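Local coordinates for protein glycerol Dehydrogenase (Unidentified, PDB 5XN8) that probably catalyses the NAD-dependent oxidation of glycerol to dihydroxyacetone, a metal-dependent reaction of the iron-containing alcohol dehydrogenase family, at residues S18-K26 with K47-I57. Numbering follows the deposited sequence.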
loop_
_atom_site.group_PDB
_atom_site.type_symbol
_atom_site.label_atom_id
_atom_site.label_comp_id
_atom_site.label_asym_id
_atom_site.label_seq_id
_atom_site.Cartn_x
_atom_site.Cartn_y
_atom_site.Cartn_z
ATOM N N SER A 18 25.959 26.265 -28.544
ATOM C CA SER A 18 27.121 26.332 -29.435
ATOM C C SER A 18 27.619 27.770 -29.688
ATOM O O SER A 18 28.760 27.966 -30.127
ATOM C CB SER A 18 26.824 25.625 -30.760
ATOM O OG SER A 18 25.611 26.073 -31.356
ATOM N N THR A 19 26.752 28.756 -29.424
ATOM C CA THR A 19 27.092 30.179 -29.497
ATOM C C THR A 19 27.266 30.853 -28.120
ATOM O O THR A 19 27.629 32.029 -28.060
ATOM C CB THR A 19 26.005 30.950 -30.274
ATOM O OG1 THR A 19 24.713 30.606 -29.752
ATOM C CG2 THR A 19 26.081 30.618 -31.770
ATOM N N LEU A 20 27.010 30.121 -27.029
ATOM C CA LEU A 20 27.120 30.643 -25.662
ATOM C C LEU A 20 28.278 30.062 -24.836
ATOM O O LEU A 20 28.529 30.537 -23.724
ATOM C CB LEU A 20 25.800 30.398 -24.912
ATOM C CG LEU A 20 24.580 31.192 -25.370
ATOM C CD1 LEU A 20 23.338 30.672 -24.651
ATOM C CD2 LEU A 20 24.763 32.685 -25.126
ATOM N N PHE A 21 28.982 29.063 -25.361
ATOM C CA PHE A 21 30.029 28.355 -24.601
ATOM C C PHE A 21 31.373 29.088 -24.580
ATOM O O PHE A 21 32.285 28.659 -23.871
ATOM C CB PHE A 21 30.185 26.918 -25.124
ATOM C CG PHE A 21 31.117 26.772 -26.311
ATOM C CD1 PHE A 21 30.695 27.057 -27.613
ATOM C CD2 PHE A 21 32.411 26.314 -26.123
ATOM C CE1 PHE A 21 31.556 26.908 -28.687
ATOM C CE2 PHE A 21 33.286 26.172 -27.197
ATOM C CZ PHE A 21 32.856 26.462 -28.481
ATOM N N GLY A 22 31.494 30.178 -25.340
ATOM C CA GLY A 22 32.733 30.942 -25.421
ATOM C C GLY A 22 33.227 31.509 -24.101
ATOM O O GLY A 22 34.437 31.602 -23.881
ATOM N N ALA A 23 32.295 31.893 -23.231
ATOM C CA ALA A 23 32.625 32.416 -21.899
ATOM C C ALA A 23 33.505 31.447 -21.117
ATOM O O ALA A 23 34.522 31.841 -20.545
ATOM C CB ALA A 23 31.349 32.714 -21.119
ATOM N N TYR A 24 33.126 30.173 -21.130
ATOM C CA TYR A 24 33.859 29.138 -20.406
ATOM C C TYR A 24 35.104 28.686 -21.171
ATOM O O TYR A 24 36.126 28.371 -20.560
ATOM C CB TYR A 24 32.959 27.935 -20.115
ATOM C CG TYR A 24 31.694 28.266 -19.337
ATOM C CD1 TYR A 24 30.542 28.669 -19.997
ATOM C CD2 TYR A 24 31.638 28.135 -17.942
ATOM C CE1 TYR A 24 29.366 28.945 -19.304
ATOM C CE2 TYR A 24 30.479 28.413 -17.236
ATOM C CZ TYR A 24 29.339 28.822 -17.919
ATOM O OH TYR A 24 28.173 29.098 -17.235
ATOM N N ALA A 25 35.012 28.655 -22.501
ATOM C CA ALA A 25 36.127 28.250 -23.363
ATOM C C ALA A 25 37.306 29.213 -23.288
ATOM O O ALA A 25 38.458 28.782 -23.277
ATOM C CB ALA A 25 35.652 28.112 -24.806
ATOM N N LYS A 26 37.009 30.509 -23.223
ATOM C CA LYS A 26 38.022 31.562 -23.042
ATOM C C LYS A 26 39.046 31.270 -21.932
ATOM O O LYS A 26 40.234 31.570 -22.095
ATOM C CB LYS A 26 37.326 32.902 -22.785
ATOM C CG LYS A 26 38.255 34.095 -22.565
ATOM C CD LYS A 26 37.567 35.461 -22.586
ATOM C CE LYS A 26 36.034 35.458 -22.481
ATOM N NZ LYS A 26 35.480 36.754 -22.956
ATOM N N LYS A 47 28.442 29.607 -37.108
ATOM C CA LYS A 47 27.911 30.208 -35.873
ATOM C C LYS A 47 28.878 30.071 -34.697
ATOM O O LYS A 47 29.066 31.015 -33.941
ATOM C CB LYS A 47 26.527 29.649 -35.494
ATOM C CG LYS A 47 26.404 28.185 -35.105
ATOM C CD LYS A 47 25.004 27.873 -34.611
ATOM C CE LYS A 47 23.965 27.981 -35.721
ATOM N NZ LYS A 47 22.642 27.450 -35.299
ATOM N N VAL A 48 29.483 28.892 -34.559
ATOM C CA VAL A 48 30.457 28.601 -33.485
ATOM C C VAL A 48 31.661 29.525 -33.569
ATOM O O VAL A 48 32.100 30.064 -32.554
ATOM C CB VAL A 48 30.929 27.122 -33.526
ATOM C CG1 VAL A 48 32.152 26.876 -32.642
ATOM C CG2 VAL A 48 29.798 26.194 -33.113
ATOM N N LEU A 49 32.189 29.694 -34.777
ATOM C CA LEU A 49 33.324 30.583 -35.005
ATOM C C LEU A 49 32.994 32.041 -34.676
ATOM O O LEU A 49 33.790 32.715 -34.028
ATOM C CB LEU A 49 33.837 30.464 -36.448
ATOM C CG LEU A 49 34.465 29.119 -36.836
ATOM C CD1 LEU A 49 34.641 29.020 -38.347
ATOM C CD2 LEU A 49 35.789 28.887 -36.123
ATOM N N ASN A 50 31.827 32.518 -35.110
ATOM C CA ASN A 50 31.381 33.891 -34.796
ATOM C C ASN A 50 31.219 34.130 -33.290
ATOM O O ASN A 50 31.544 35.209 -32.793
ATOM C CB ASN A 50 30.064 34.235 -35.506
ATOM C CG ASN A 50 30.241 34.498 -36.999
ATOM O OD1 ASN A 50 31.346 34.783 -37.485
ATOM N ND2 ASN A 50 29.138 34.416 -37.737
ATOM N N GLY A 51 30.711 33.126 -32.581
ATOM C CA GLY A 51 30.516 33.194 -31.134
ATOM C C GLY A 51 31.819 33.190 -30.358
ATOM O O GLY A 51 31.966 33.941 -29.396
ATOM N N LEU A 52 32.757 32.336 -30.766
ATOM C CA LEU A 52 34.100 32.305 -30.176
ATOM C C LEU A 52 34.859 33.606 -30.438
ATOM O O LEU A 52 35.563 34.096 -29.553
ATOM C CB LEU A 52 34.905 31.112 -30.698
ATOM C CG LEU A 52 34.489 29.734 -30.174
ATOM C CD1 LEU A 52 34.950 28.614 -31.100
ATOM C CD2 LEU A 52 35.016 29.506 -28.766
ATOM N N HIS A 53 34.710 34.156 -31.643
ATOM C CA HIS A 53 35.275 35.469 -31.987
ATOM C C HIS A 53 34.718 36.581 -31.088
ATOM O O HIS A 53 35.472 37.454 -30.653
ATOM C CB HIS A 53 35.035 35.817 -33.470
ATOM C CG HIS A 53 35.958 35.122 -34.427
ATOM N ND1 HIS A 53 37.328 35.084 -34.260
ATOM C CD2 HIS A 53 35.706 34.472 -35.590
ATOM C CE1 HIS A 53 37.874 34.420 -35.264
ATOM N NE2 HIS A 53 36.912 34.039 -36.084
ATOM N N SER A 54 33.417 36.538 -30.793
ATOM C CA SER A 54 32.777 37.560 -29.951
ATOM C C SER A 54 33.287 37.583 -28.501
ATOM O O SER A 54 33.185 38.618 -27.839
ATOM C CB SER A 54 31.249 37.429 -29.981
ATOM O OG SER A 54 30.807 36.288 -29.267
ATOM N N HIS A 55 33.827 36.462 -28.014
ATOM C CA HIS A 55 34.560 36.443 -26.734
ATOM C C HIS A 55 36.089 36.588 -26.894
ATOM O O HIS A 55 36.838 36.210 -25.994
ATOM C CB HIS A 55 34.244 35.176 -25.918
ATOM C CG HIS A 55 32.796 35.009 -25.571
ATOM N ND1 HIS A 55 31.930 34.311 -26.382
ATOM C CD2 HIS A 55 32.071 35.402 -24.495
ATOM C CE1 HIS A 55 30.728 34.292 -25.829
ATOM N NE2 HIS A 55 30.786 34.951 -24.686
ATOM N N ASP A 56 36.546 37.145 -28.017
ATOM C CA ASP A 56 37.973 37.407 -28.267
ATOM C C ASP A 56 38.838 36.140 -28.168
ATOM O O ASP A 56 39.727 36.033 -27.324
ATOM C CB ASP A 56 38.479 38.515 -27.327
ATOM C CG ASP A 56 39.764 39.170 -27.818
ATOM O OD1 ASP A 56 39.791 39.661 -28.967
ATOM O OD2 ASP A 56 40.752 39.177 -27.047
ATOM N N ILE A 57 38.538 35.183 -29.037
ATOM C CA ILE A 57 39.291 33.933 -29.138
ATOM C C ILE A 57 39.683 33.760 -30.603
ATOM O O ILE A 57 38.829 33.811 -31.481
ATOM C CB ILE A 57 38.454 32.719 -28.649
ATOM C CG1 ILE A 57 37.888 32.985 -27.247
ATOM C CG2 ILE A 57 39.284 31.436 -28.641
ATOM C CD1 ILE A 57 37.148 31.820 -26.639
HETATM O O HOH W 1 30.889 30.037 -29.995
#
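The imidazole of H55 lays one face against the backbone of G22 and A23, filling the hollow left where G22 has no side chain. This is helix packing on one face of the parallel, Rossmann-like sheet of the nucleotide-binding domain: the short helical turns of 18-26, which follow strand 10-14, sit against the end of helix 38-54, which leads through a turn into strand 58-63. G22 CA stands 4.0 Å from the centroid of the H55 ring, a CH-pi contact over the face, and A23 N lies over the same face. The ring's rotation is steadied from its own segment, where H55 ND1 donates to G51 O over 3.0 Å. S54 OG reaches that same oxygen from the opposite face of the carbonyl plane, so two side chains grip one acceptor.

F21 starts out away from the helix, but chi1 of 86° swings its ring back toward it. F21 CZ meets L52 CD2 at 3.7 Å, while V48 CG1 comes in at the ring edge, close to its plane. Outside the two segments, F21 packs onto L12, V112, I114, M149 and V151 of the sheet. Further along, the I57 CD1 methyl abuts the backbone of K26, 3.7 Å from K26 N, with A25 CB more loosely beside it.

At the other end, T19 CG2 rests on K47 CB and K47 O, and V48 CG2 fits against S18 CB. S18 OG is bonded to D153. A water ties the backbones together, donating to S18 O and, over 2.8 Å, to V48 O. Past H55, K26 NZ comes to the edge of the imidazole, near its plane, and makes a weak 3.4 Å hydrogen bond to H55 O.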